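Local atomic coordinates of Cas13d (uncultured Ruminococcus sp, PDB entry 6IV9), a protein that probably matures its own CRISPR RNA and, guided by that RNA, cleaves target RNA through two HEPN domains. Residues N740-Y745 with N824-L829; S847-Y852 with S908-F913; V855-I860 with D888-L893. The protein carries 2 engineered substitutions. All blocks are in the same frame, centred on the assembly; numbering follows the deposited sequence.

Interaction 1: residues N740-Y745 with N824-L829; sequences NVNARY and NCIAHL. With nucleotides of chain B.
Tyr745 and Ile826 mark the nearest backbone approach of the two segments, with their CA atoms 6.3 Å apart. Residues 740-745 lie within the long helix 713-760. Residues 824-829 hold the last turn of helix 816-827 and its exit. That helix ends in a Schellman motif, with Leu829 at positive phi as the C-prime residue.

Asn742 carries the polar contact. Its CG is anti to the backbone N (chi1 -168°), and ND2 gives an almost straight hydrogen bond to Ile826 O at 3.0 Å (169°). The carbonyl oxygen lies in the plane of the amide. Asn742 OD1 accepts from Tyr852 and from a water that also donates to Cys825 O, 2.9 Å away. Both ends of the buried amide are thus held. Leu829 CD1 packs on Asn742 ND2 at 3.4 Å. Beside this, Ile826 CD1 touches Tyr745 CB at 3.7 Å, and its CG2 meets the Tyr745 carbonyl. The Tyr745 hydroxyl bonds away from the contact, to Leu907 O and His853.

The Arg744 side chain reaches the RNA. A27 of chain B lies over one face of its guanidinium, with NH1 3.2 Å from A27 C2. NH1 hydrogen-bonds to Phe913 O. An alanine at Arg744 would probably leave Phe913 O without this donor and A27 without the flat charged group against it.

Asn824 and His828 fit the asparagine and histidine of the R-X4-H motif of HEPN ribonucleases, so the contact probably joins two helices of such a domain.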
loop_
_atom_site.group_PDB
_atom_site.type_symbol
_atom_site.label_atom_id
_atom_site.label_comp_id
_atom_site.label_asym_id
_atom_site.label_seq_id
_atom_site.Cartn_x
_atom_site.Cartn_y
_atom_site.Cartn_z
ATOM N N ASN A 740 -4.389 -5.853 7.120
ATOM C CA ASN A 740 -3.620 -4.632 7.462
ATOM C C ASN A 740 -3.001 -4.760 8.856
ATOM O O ASN A 740 -1.891 -4.349 9.026
ATOM C CB ASN A 740 -4.432 -3.359 7.258
ATOM C CG ASN A 740 -4.695 -3.056 5.801
ATOM O OD1 ASN A 740 -4.117 -3.661 4.926
ATOM N ND2 ASN A 740 -5.585 -2.128 5.544
ATOM N N VAL A 741 -3.739 -5.293 9.818
ATOM C CA VAL A 741 -3.152 -5.509 11.170
ATOM C C VAL A 741 -2.014 -6.521 11.038
ATOM O O VAL A 741 -0.973 -6.324 11.588
ATOM C CB VAL A 741 -4.189 -6.046 12.166
ATOM C CG1 VAL A 741 -3.522 -6.528 13.430
ATOM C CG2 VAL A 741 -5.279 -5.042 12.467
ATOM N N ASN A 742 -2.233 -7.561 10.252
ATOM C CA ASN A 742 -1.218 -8.629 10.086
ATOM C C ASN A 742 0.064 -8.052 9.492
ATOM O O ASN A 742 1.125 -8.455 9.887
ATOM C CB ASN A 742 -1.703 -9.771 9.208
ATOM C CG ASN A 742 -0.758 -10.946 9.309
ATOM O OD1 ASN A 742 -0.705 -11.602 10.331
ATOM N ND2 ASN A 742 0.018 -11.175 8.273
ATOM N N ALA A 743 -0.078 -7.085 8.602
ATOM C CA ALA A 743 1.061 -6.459 7.904
ATOM C C ALA A 743 2.036 -5.846 8.918
ATOM O O ALA A 743 3.215 -5.906 8.689
ATOM C CB ALA A 743 0.539 -5.430 6.946
ATOM N N ARG A 744 1.536 -5.294 10.017
ATOM C CA ARG A 744 2.418 -4.662 11.030
ATOM C C ARG A 744 3.352 -5.719 11.620
ATOM O O ARG A 744 4.464 -5.399 11.925
ATOM C CB ARG A 744 1.579 -4.007 12.129
ATOM C CG ARG A 744 0.724 -2.854 11.648
ATOM C CD ARG A 744 1.604 -1.665 11.379
ATOM N NE ARG A 744 2.081 -1.076 12.600
ATOM C CZ ARG A 744 1.317 -0.442 13.466
ATOM N NH1 ARG A 744 0.083 -0.125 13.154
ATOM N NH2 ARG A 744 1.794 -0.109 14.640
ATOM N N TYR A 745 2.815 -6.908 11.862
ATOM C CA TYR A 745 3.556 -8.068 12.414
ATOM C C TYR A 745 4.562 -8.602 11.392
ATOM O O TYR A 745 5.634 -9.019 11.754
ATOM C CB TYR A 745 2.596 -9.045 13.091
ATOM C CG TYR A 745 1.888 -8.369 14.225
ATOM C CD1 TYR A 745 0.723 -7.668 14.008
ATOM C CD2 TYR A 745 2.437 -8.341 15.488
ATOM C CE1 TYR A 745 0.092 -6.993 15.028
ATOM C CE2 TYR A 745 1.822 -7.668 16.520
ATOM C CZ TYR A 745 0.647 -6.982 16.289
ATOM O OH TYR A 745 0.045 -6.298 17.293
ATOM N N ASN A 824 5.236 -18.076 12.252
ATOM C CA ASN A 824 4.617 -18.849 11.151
ATOM C C ASN A 824 3.204 -18.330 10.865
ATOM O O ASN A 824 2.860 -18.195 9.725
ATOM C CB ASN A 824 4.631 -20.342 11.465
ATOM C CG ASN A 824 6.027 -20.919 11.466
ATOM O OD1 ASN A 824 6.934 -20.364 10.870
ATOM N ND2 ASN A 824 6.216 -22.034 12.140
ATOM N N CYS A 825 2.429 -18.073 11.905
ATOM C CA CYS A 825 1.046 -17.585 11.727
ATOM C C CYS A 825 1.074 -16.214 11.048
ATOM O O CYS A 825 0.236 -15.963 10.235
ATOM C CB CYS A 825 0.348 -17.469 13.071
ATOM S SG CYS A 825 -0.085 -19.064 13.809
ATOM N N ILE A 826 2.010 -15.360 11.437
ATOM C CA ILE A 826 2.114 -14.009 10.825
ATOM C C ILE A 826 2.450 -14.146 9.341
ATOM O O ILE A 826 1.761 -13.591 8.540
ATOM C CB ILE A 826 3.181 -13.196 11.580
ATOM C CG1 ILE A 826 2.718 -12.866 13.001
ATOM C CG2 ILE A 826 3.582 -11.962 10.798
ATOM C CD1 ILE A 826 3.808 -12.416 13.922
ATOM N N ALA A 827 3.458 -14.940 9.027
ATOM C CA ALA A 827 3.902 -15.141 7.634
ATOM C C ALA A 827 2.806 -15.769 6.763
ATOM O O ALA A 827 2.804 -15.492 5.601
ATOM C CB ALA A 827 5.159 -15.955 7.604
ATOM N N HIS A 828 1.946 -16.606 7.324
ATOM C CA HIS A 828 0.948 -17.333 6.503
ATOM C C HIS A 828 -0.450 -16.730 6.575
ATOM O O HIS A 828 -1.354 -17.372 6.095
ATOM C CB HIS A 828 0.913 -18.791 6.939
ATOM C CG HIS A 828 2.247 -19.428 6.837
ATOM N ND1 HIS A 828 2.576 -20.559 7.506
ATOM C CD2 HIS A 828 3.335 -19.078 6.138
ATOM C CE1 HIS A 828 3.815 -20.878 7.228
ATOM N NE2 HIS A 828 4.298 -19.991 6.404
ATOM N N LEU A 829 -0.600 -15.591 7.237
ATOM C CA LEU A 829 -1.927 -14.949 7.389
ATOM C C LEU A 829 -2.928 -15.936 7.996
ATOM O O LEU A 829 -4.061 -15.921 7.618
ATOM C CB LEU A 829 -2.409 -14.378 6.055
ATOM C CG LEU A 829 -1.880 -12.981 5.764
ATOM C CD1 LEU A 829 -0.402 -13.020 5.461
ATOM C CD2 LEU A 829 -2.640 -12.306 4.646
ATOM P P A B 27 7.663 -0.280 12.183
ATOM O OP1 A B 27 7.280 -1.708 12.441
ATOM O OP2 A B 27 9.041 -0.020 11.771
ATOM O "O5'" A B 27 6.865 0.434 11.034
ATOM C "C5'" A B 27 5.428 0.296 11.053
ATOM C "C4'" A B 27 4.851 1.009 9.891
ATOM O "O4'" A B 27 3.434 0.840 9.876
ATOM C "C3'" A B 27 5.047 2.525 9.922
ATOM O "O3'" A B 27 6.017 2.925 8.975
ATOM C "C2'" A B 27 3.678 3.096 9.503
ATOM O "O2'" A B 27 3.790 4.026 8.434
ATOM C "C1'" A B 27 2.909 1.833 9.085
ATOM N N9 A B 27 1.476 1.911 9.314
ATOM C C8 A B 27 0.527 1.668 8.354
ATOM N N7 A B 27 -0.694 1.891 8.754
ATOM C C5 A B 27 -0.547 2.292 10.077
ATOM C C6 A B 27 -1.480 2.646 11.068
ATOM N N6 A B 27 -2.800 2.682 10.861
ATOM N N1 A B 27 -1.001 3.025 12.279
ATOM C C2 A B 27 0.320 2.984 12.479
ATOM N N3 A B 27 1.286 2.610 11.646
ATOM C C4 A B 27 0.783 2.287 10.441
HETATM O O HOH W 1 -1.902 -14.065 10.774
#

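Interaction 2: residues S847-Y852 with S908-F913; sequences SYFSIY and SIEQLF. With nucleotides of chain B.
Ser847 is the N-cap of helix 848-861, and the same hydroxyl reaches across to Glu910. As acceptor, Ser847 OG takes the amide of Ser850 at 2.9 Å (163°), the usual capping bond at a helix start. As donor, it bonds to Glu910 OE2. That separation is very short, 2.5 Å between Ser847 OG and Glu910 OE2, so its exact length deserves caution. The carboxylate sits near the N-terminal end of the helix, where the helix dipole would be expected to favour its negative charge. Its other oxygen, OE1, is bonded to Tyr885 OH. The Ser850 hydroxyl has its own partner in Asp846.

Phe849 supplies the apolar half. Its CG is anti to the backbone N (chi1 180°), and the ring comes down over the base of Glu910. Glu910 CA stands over the centre of one ring face, 3.9 Å from the centroid, in a CH-pi contact. Glu910 CB is 3.6 Å from Phe849 CD1. From there the Glu910 chain runs out extended to Ser847. Toward Phe913 the two rings meet obliquely, with planes at 58° and centroids 5.1 Å apart. Phe849 CD2 lies over one face of the Phe913 ring, toward its rim, 3.5 Å from Phe913 CG.

The short turn at 910-913 also meets the RNA. Gln911 O is 3.4 Å from C5 of C1 of chain B, and Leu912 CD2 comes near the sugar of that nucleotide.

Helix 713-760 packs on both aromatics through Tyr745, and its Arg744 makes a cation-pi contact with Phe913. Leu907, on helix 901-908, also touches Phe913.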
loop_
_atom_site.group_PDB
_atom_site.type_symbol
_atom_site.label_atom_id
_atom_site.label_comp_id
_atom_site.label_asym_id
_atom_site.label_seq_id
_atom_site.Cartn_x
_atom_site.Cartn_y
_atom_site.Cartn_z
ATOM N N SER A 847 -12.402 -3.902 18.607
ATOM C CA SER A 847 -11.317 -3.360 17.759
ATOM C C SER A 847 -10.740 -4.439 16.845
ATOM O O SER A 847 -10.782 -5.590 17.191
ATOM C CB SER A 847 -10.249 -2.743 18.585
ATOM O OG SER A 847 -9.473 -3.727 19.217
ATOM N N TYR A 848 -10.133 -4.012 15.743
ATOM C CA TYR A 848 -9.459 -4.968 14.838
ATOM C C TYR A 848 -8.291 -5.597 15.596
ATOM O O TYR A 848 -8.024 -6.757 15.455
ATOM C CB TYR A 848 -9.076 -4.278 13.536
ATOM C CG TYR A 848 -10.268 -3.980 12.674
ATOM C CD1 TYR A 848 -11.069 -4.998 12.206
ATOM C CD2 TYR A 848 -10.609 -2.687 12.353
ATOM C CE1 TYR A 848 -12.172 -4.744 11.423
ATOM C CE2 TYR A 848 -11.704 -2.414 11.560
ATOM C CZ TYR A 848 -12.486 -3.445 11.088
ATOM O OH TYR A 848 -13.558 -3.171 10.314
ATOM N N PHE A 849 -7.626 -4.788 16.403
ATOM C CA PHE A 849 -6.468 -5.290 17.171
ATOM C C PHE A 849 -6.931 -6.414 18.101
ATOM O O PHE A 849 -6.305 -7.438 18.113
ATOM C CB PHE A 849 -5.883 -4.150 18.000
ATOM C CG PHE A 849 -4.684 -4.506 18.837
ATOM C CD1 PHE A 849 -4.834 -5.011 20.112
ATOM C CD2 PHE A 849 -3.401 -4.308 18.370
ATOM C CE1 PHE A 849 -3.732 -5.323 20.883
ATOM C CE2 PHE A 849 -2.300 -4.631 19.141
ATOM C CZ PHE A 849 -2.471 -5.135 20.396
ATOM N N SER A 850 -8.021 -6.212 18.826
ATOM C CA SER A 850 -8.496 -7.285 19.737
ATOM C C SER A 850 -8.977 -8.516 18.963
ATOM O O SER A 850 -8.803 -9.597 19.449
ATOM C CB SER A 850 -9.458 -6.830 20.788
ATOM O OG SER A 850 -10.515 -6.142 20.211
ATOM N N ILE A 851 -9.611 -8.327 17.816
ATOM C CA ILE A 851 -10.045 -9.516 17.040
ATOM C C ILE A 851 -8.808 -10.288 16.599
ATOM O O ILE A 851 -8.762 -11.456 16.780
ATOM C CB ILE A 851 -10.863 -9.101 15.813
ATOM C CG1 ILE A 851 -12.163 -8.409 16.206
ATOM C CG2 ILE A 851 -11.098 -10.288 14.907
ATOM C CD1 ILE A 851 -12.888 -7.796 15.053
ATOM N N TYR A 852 -7.825 -9.582 16.071
ATOM C CA TYR A 852 -6.631 -10.257 15.526
ATOM C C TYR A 852 -5.915 -11.046 16.620
ATOM O O TYR A 852 -5.593 -12.179 16.415
ATOM C CB TYR A 852 -5.688 -9.176 15.004
ATOM C CG TYR A 852 -4.375 -9.684 14.483
ATOM C CD1 TYR A 852 -4.227 -10.050 13.162
ATOM C CD2 TYR A 852 -3.274 -9.778 15.297
ATOM C CE1 TYR A 852 -3.027 -10.517 12.670
ATOM C CE2 TYR A 852 -2.067 -10.245 14.825
ATOM C CZ TYR A 852 -1.940 -10.620 13.509
ATOM O OH TYR A 852 -0.750 -11.062 13.059
ATOM N N SER A 908 2.232 -4.130 20.976
ATOM C CA SER A 908 1.777 -4.841 22.199
ATOM C C SER A 908 0.646 -4.120 22.930
ATOM O O SER A 908 -0.076 -4.780 23.634
ATOM C CB SER A 908 2.921 -5.054 23.146
ATOM O OG SER A 908 3.939 -5.820 22.569
ATOM N N ILE A 909 0.531 -2.813 22.775
ATOM C CA ILE A 909 -0.487 -2.024 23.514
ATOM C C ILE A 909 -1.530 -1.501 22.534
ATOM O O ILE A 909 -1.208 -0.656 21.746
ATOM C CB ILE A 909 0.234 -0.910 24.281
ATOM C CG1 ILE A 909 1.316 -1.526 25.163
ATOM C CG2 ILE A 909 -0.746 -0.071 25.069
ATOM C CD1 ILE A 909 2.291 -0.557 25.702
ATOM N N GLU A 910 -2.776 -1.894 22.732
ATOM C CA GLU A 910 -3.858 -1.588 21.770
ATOM C C GLU A 910 -3.975 -0.077 21.553
ATOM O O GLU A 910 -4.149 0.315 20.429
ATOM C CB GLU A 910 -5.149 -2.208 22.294
ATOM C CG GLU A 910 -6.387 -1.871 21.507
ATOM C CD GLU A 910 -7.582 -2.730 21.889
ATOM O OE1 GLU A 910 -7.489 -3.522 22.845
ATOM O OE2 GLU A 910 -8.597 -2.611 21.234
ATOM N N GLN A 911 -3.834 0.719 22.605
ATOM C CA GLN A 911 -3.973 2.193 22.527
ATOM C C GLN A 911 -2.889 2.820 21.646
ATOM O O GLN A 911 -3.129 3.880 21.154
ATOM C CB GLN A 911 -4.075 2.824 23.913
ATOM C CG GLN A 911 -5.094 2.131 24.798
ATOM C CD GLN A 911 -4.435 1.129 25.716
ATOM O OE1 GLN A 911 -4.351 -0.048 25.427
ATOM N NE2 GLN A 911 -3.950 1.618 26.850
ATOM N N LEU A 912 -1.718 2.211 21.557
ATOM C CA LEU A 912 -0.608 2.790 20.765
ATOM C C LEU A 912 -0.563 2.223 19.345
ATOM O O LEU A 912 0.209 2.708 18.562
ATOM C CB LEU A 912 0.696 2.422 21.466
ATOM C CG LEU A 912 0.876 2.972 22.873
ATOM C CD1 LEU A 912 2.252 2.655 23.393
ATOM C CD2 LEU A 912 0.624 4.457 22.899
ATOM N N PHE A 913 -1.350 1.201 19.068
ATOM C CA PHE A 913 -1.212 0.480 17.784
ATOM C C PHE A 913 -1.565 1.274 16.522
ATOM O O PHE A 913 -0.765 1.288 15.608
ATOM C CB PHE A 913 -2.027 -0.803 17.849
ATOM C CG PHE A 913 -1.990 -1.617 16.592
ATOM C CD1 PHE A 913 -0.912 -2.423 16.301
ATOM C CD2 PHE A 913 -3.037 -1.573 15.700
ATOM C CE1 PHE A 913 -0.896 -3.173 15.144
ATOM C CE2 PHE A 913 -3.016 -2.333 14.550
ATOM C CZ PHE A 913 -1.938 -3.120 14.268
ATOM P P C B 1 1.341 4.437 28.217
ATOM O OP1 C B 1 2.488 3.829 27.486
ATOM O OP2 C B 1 0.257 3.554 28.730
ATOM O "O5'" C B 1 0.606 5.493 27.277
ATOM C "C5'" C B 1 0.722 6.936 27.401
ATOM C "C4'" C B 1 0.363 7.504 26.046
ATOM O "O4'" C B 1 -0.868 6.955 25.584
ATOM C "C3'" C B 1 0.290 9.010 25.808
ATOM O "O3'" C B 1 1.365 9.446 24.974
ATOM C "C2'" C B 1 -1.038 9.195 25.044
ATOM O "O2'" C B 1 -0.958 9.821 23.790
ATOM C "C1'" C B 1 -1.350 7.784 24.580
ATOM N N1 C B 1 -2.757 7.441 24.343
ATOM C C2 C B 1 -3.714 7.664 25.340
ATOM O O2 C B 1 -3.371 8.233 26.387
ATOM N N3 C B 1 -4.991 7.282 25.119
ATOM C C4 C B 1 -5.320 6.686 23.970
ATOM N N4 C B 1 -6.592 6.339 23.786
ATOM C C5 C B 1 -4.363 6.438 22.950
ATOM C C6 C B 1 -3.104 6.809 23.183
#

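Interaction 3: residues V855-I860 with D888-L893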
loop_
_atom_site.group_PDB
_atom_site.type_symbol
_atom_site.label_atom_id
_atom_site.label_comp_id
_atom_site.label_asym_id
_atom_site.label_seq_id
_atom_site.Cartn_x
_atom_site.Cartn_y
_atom_site.Cartn_z
ATOM N N VAL A 855 -7.937 -14.241 17.828
ATOM C CA VAL A 855 -7.833 -15.343 16.837
ATOM C C VAL A 855 -6.404 -15.877 16.843
ATOM O O VAL A 855 -6.225 -17.063 16.843
ATOM C CB VAL A 855 -8.257 -14.874 15.434
ATOM C CG1 VAL A 855 -8.032 -15.942 14.389
ATOM C CG2 VAL A 855 -9.686 -14.379 15.410
ATOM N N MET A 856 -5.425 -14.990 16.899
ATOM C CA MET A 856 -4.015 -15.438 16.881
ATOM C C MET A 856 -3.740 -16.318 18.101
ATOM O O MET A 856 -3.129 -17.332 17.937
ATOM C CB MET A 856 -3.068 -14.239 16.923
ATOM C CG MET A 856 -1.620 -14.632 16.971
ATOM S SD MET A 856 -1.000 -15.422 15.488
ATOM C CE MET A 856 -0.829 -14.000 14.419
ATOM N N GLN A 857 -4.189 -15.904 19.275
ATOM C CA GLN A 857 -3.955 -16.676 20.521
ATOM C C GLN A 857 -4.648 -18.040 20.429
ATOM O O GLN A 857 -4.090 -18.999 20.879
ATOM C CB GLN A 857 -4.316 -15.821 21.730
ATOM C CG GLN A 857 -3.352 -14.668 21.918
ATOM C CD GLN A 857 -3.700 -13.687 23.002
ATOM O OE1 GLN A 857 -4.567 -13.924 23.821
ATOM N NE2 GLN A 857 -3.008 -12.568 23.002
ATOM N N ARG A 858 -5.844 -18.089 19.867
ATOM C CA ARG A 858 -6.536 -19.387 19.702
ATOM C C ARG A 858 -5.725 -20.278 18.759
ATOM O O ARG A 858 -5.624 -21.444 19.018
ATOM C CB ARG A 858 -7.958 -19.166 19.193
ATOM C CG ARG A 858 -8.887 -18.568 20.233
ATOM C CD ARG A 858 -9.144 -19.492 21.405
ATOM N NE ARG A 858 -9.565 -20.803 20.969
ATOM C CZ ARG A 858 -10.812 -21.146 20.730
ATOM N NH1 ARG A 858 -11.788 -20.275 20.872
ATOM N NH2 ARG A 858 -11.089 -22.364 20.336
ATOM N N CYS A 859 -5.195 -19.714 17.679
ATOM C CA CYS A 859 -4.388 -20.502 16.726
ATOM C C CYS A 859 -3.114 -20.998 17.412
ATOM O O CYS A 859 -2.720 -22.106 17.163
ATOM C CB CYS A 859 -3.977 -19.667 15.522
ATOM S SG CYS A 859 -5.333 -19.152 14.440
ATOM N N ILE A 860 -2.468 -20.154 18.196
ATOM C CA ILE A 860 -1.194 -20.545 18.869
ATOM C C ILE A 860 -1.429 -21.663 19.888
ATOM O O ILE A 860 -0.599 -22.538 19.973
ATOM C CB ILE A 860 -0.530 -19.335 19.546
ATOM C CG1 ILE A 860 -0.149 -18.245 18.548
ATOM C CG2 ILE A 860 0.656 -19.765 20.378
ATOM C CD1 ILE A 860 1.090 -18.534 17.795
ATOM N N ASP A 888 -1.112 -9.841 28.481
ATOM C CA ASP A 888 0.232 -10.369 28.816
ATOM C C ASP A 888 0.730 -11.323 27.736
ATOM O O ASP A 888 1.917 -11.455 27.611
ATOM C CB ASP A 888 0.247 -11.019 30.190
ATOM C CG ASP A 888 0.356 -10.011 31.306
ATOM O OD1 ASP A 888 0.322 -8.811 31.024
ATOM O OD2 ASP A 888 0.467 -10.446 32.439
ATOM N N PHE A 889 -0.175 -12.069 27.123
ATOM C CA PHE A 889 0.160 -13.052 26.067
ATOM C C PHE A 889 0.690 -12.319 24.829
ATOM O O PHE A 889 1.577 -12.797 24.192
ATOM C CB PHE A 889 -1.053 -13.946 25.826
ATOM C CG PHE A 889 -0.802 -15.246 25.119
ATOM C CD1 PHE A 889 0.471 -15.655 24.795
ATOM C CD2 PHE A 889 -1.859 -16.059 24.766
ATOM C CE1 PHE A 889 0.675 -16.853 24.138
ATOM C CE2 PHE A 889 -1.650 -17.247 24.099
ATOM C CZ PHE A 889 -0.384 -17.639 23.781
ATOM N N VAL A 890 0.096 -11.175 24.512
ATOM C CA VAL A 890 0.565 -10.363 23.354
ATOM C C VAL A 890 2.000 -9.921 23.644
ATOM O O VAL A 890 2.829 -10.076 22.802
ATOM C CB VAL A 890 -0.347 -9.138 23.143
ATOM C CG1 VAL A 890 0.201 -8.214 22.080
ATOM C CG2 VAL A 890 -1.771 -9.527 22.821
ATOM N N LYS A 891 2.257 -9.426 24.846
ATOM C CA LYS A 891 3.613 -8.950 25.211
ATOM C C LYS A 891 4.623 -10.098 25.147
ATOM O O LYS A 891 5.702 -9.880 24.677
ATOM C CB LYS A 891 3.575 -8.277 26.579
ATOM C CG LYS A 891 2.562 -7.157 26.686
ATOM C CD LYS A 891 2.870 -6.163 27.752
ATOM C CE LYS A 891 2.599 -6.675 29.144
ATOM N NZ LYS A 891 3.161 -5.786 30.188
ATOM N N ALA A 892 4.255 -11.273 25.637
ATOM C CA ALA A 892 5.163 -12.433 25.599
ATOM C C ALA A 892 5.445 -12.813 24.145
ATOM O O ALA A 892 6.584 -13.007 23.792
ATOM C CB ALA A 892 4.512 -13.570 26.326
ATOM N N LEU A 893 4.405 -12.869 23.330
ATOM C CA LEU A 893 4.549 -13.243 21.904
ATOM C C LEU A 893 5.413 -12.221 21.152
ATOM O O LEU A 893 6.122 -12.613 20.277
ATOM C CB LEU A 893 3.162 -13.392 21.292
ATOM C CG LEU A 893 2.414 -14.648 21.715
ATOM C CD1 LEU A 893 0.987 -14.619 21.216
ATOM C CD2 LEU A 893 3.135 -15.896 21.251
#
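Phe889 and Gln857 fill the middle of a crossing between two helices, 855-860 and 888-893. The short axes pass 11.2 Å apart at 68°, so the contact is local rather than lengthwise. It is a buried helix-helix crossing in the all-helical C-terminal part of the chain, probably within the second HEPN domain. The nearest atom of the bound RNA is about 10 Å away.

Phe889 is the first residue of the second segment to take part. Phe889 CA and Gln857 CA are 7.8 Å apart, the nearest such pair across the contact. The ring is turned so that CD1 lies on the same side of the CB-CG bond as CA (chi2 5°). CD2 is therefore on the far side, where Gln857 CD meets it at 3.5 Å. The two side chains slide past each other in opposite directions, with amide and ring planes 39° apart. At the far end of the ring, Phe889 CZ touches Ile860 CG2 at 4.1 Å. Tyr875 stacks on the Phe889 ring from outside the two segments.

Val890 follows. Its side chain crosses that of Gln857 at about a right angle. The contact is made by CG2, which is anti to the carbonyl carbon. Tyr885 touches both Val890 and Gln857.

Leu893, one turn after Phe889, points toward the first helix. Its CD1 is 4.4 Å from Gln857 CG. It also touches Tyr822 on helix 816-827.

No hydrogen bond crosses between the segments. Gln857 OE1 instead accepts from the backbone N of Thr886, just ahead of helix 887-893. Gln857 NE2 rests 3.3 Å from Val890 CG2.

In the fold
Interactions 1 and 3 are buried, while interaction 2 is partly buried. Interaction 1 lies nearest the centre of the chain, at about 15 Å between centres, and interaction 3 farthest, at about 26 Å. Helix 848-861 serves both interactions 2 and 3, with its start in one and its later turns in the other. It also touches interaction 1 through Tyr852 and Met856. The chemistry differs. Interaction 1 joins its segments by a hydrogen bond from a side-chain amide, a bridging water and an apolar contact, interaction 2 by a capping serine, a carboxylate and two rings, and interaction 3 by van der Waals contact alone. Interactions 1 and 2 also touch RNA.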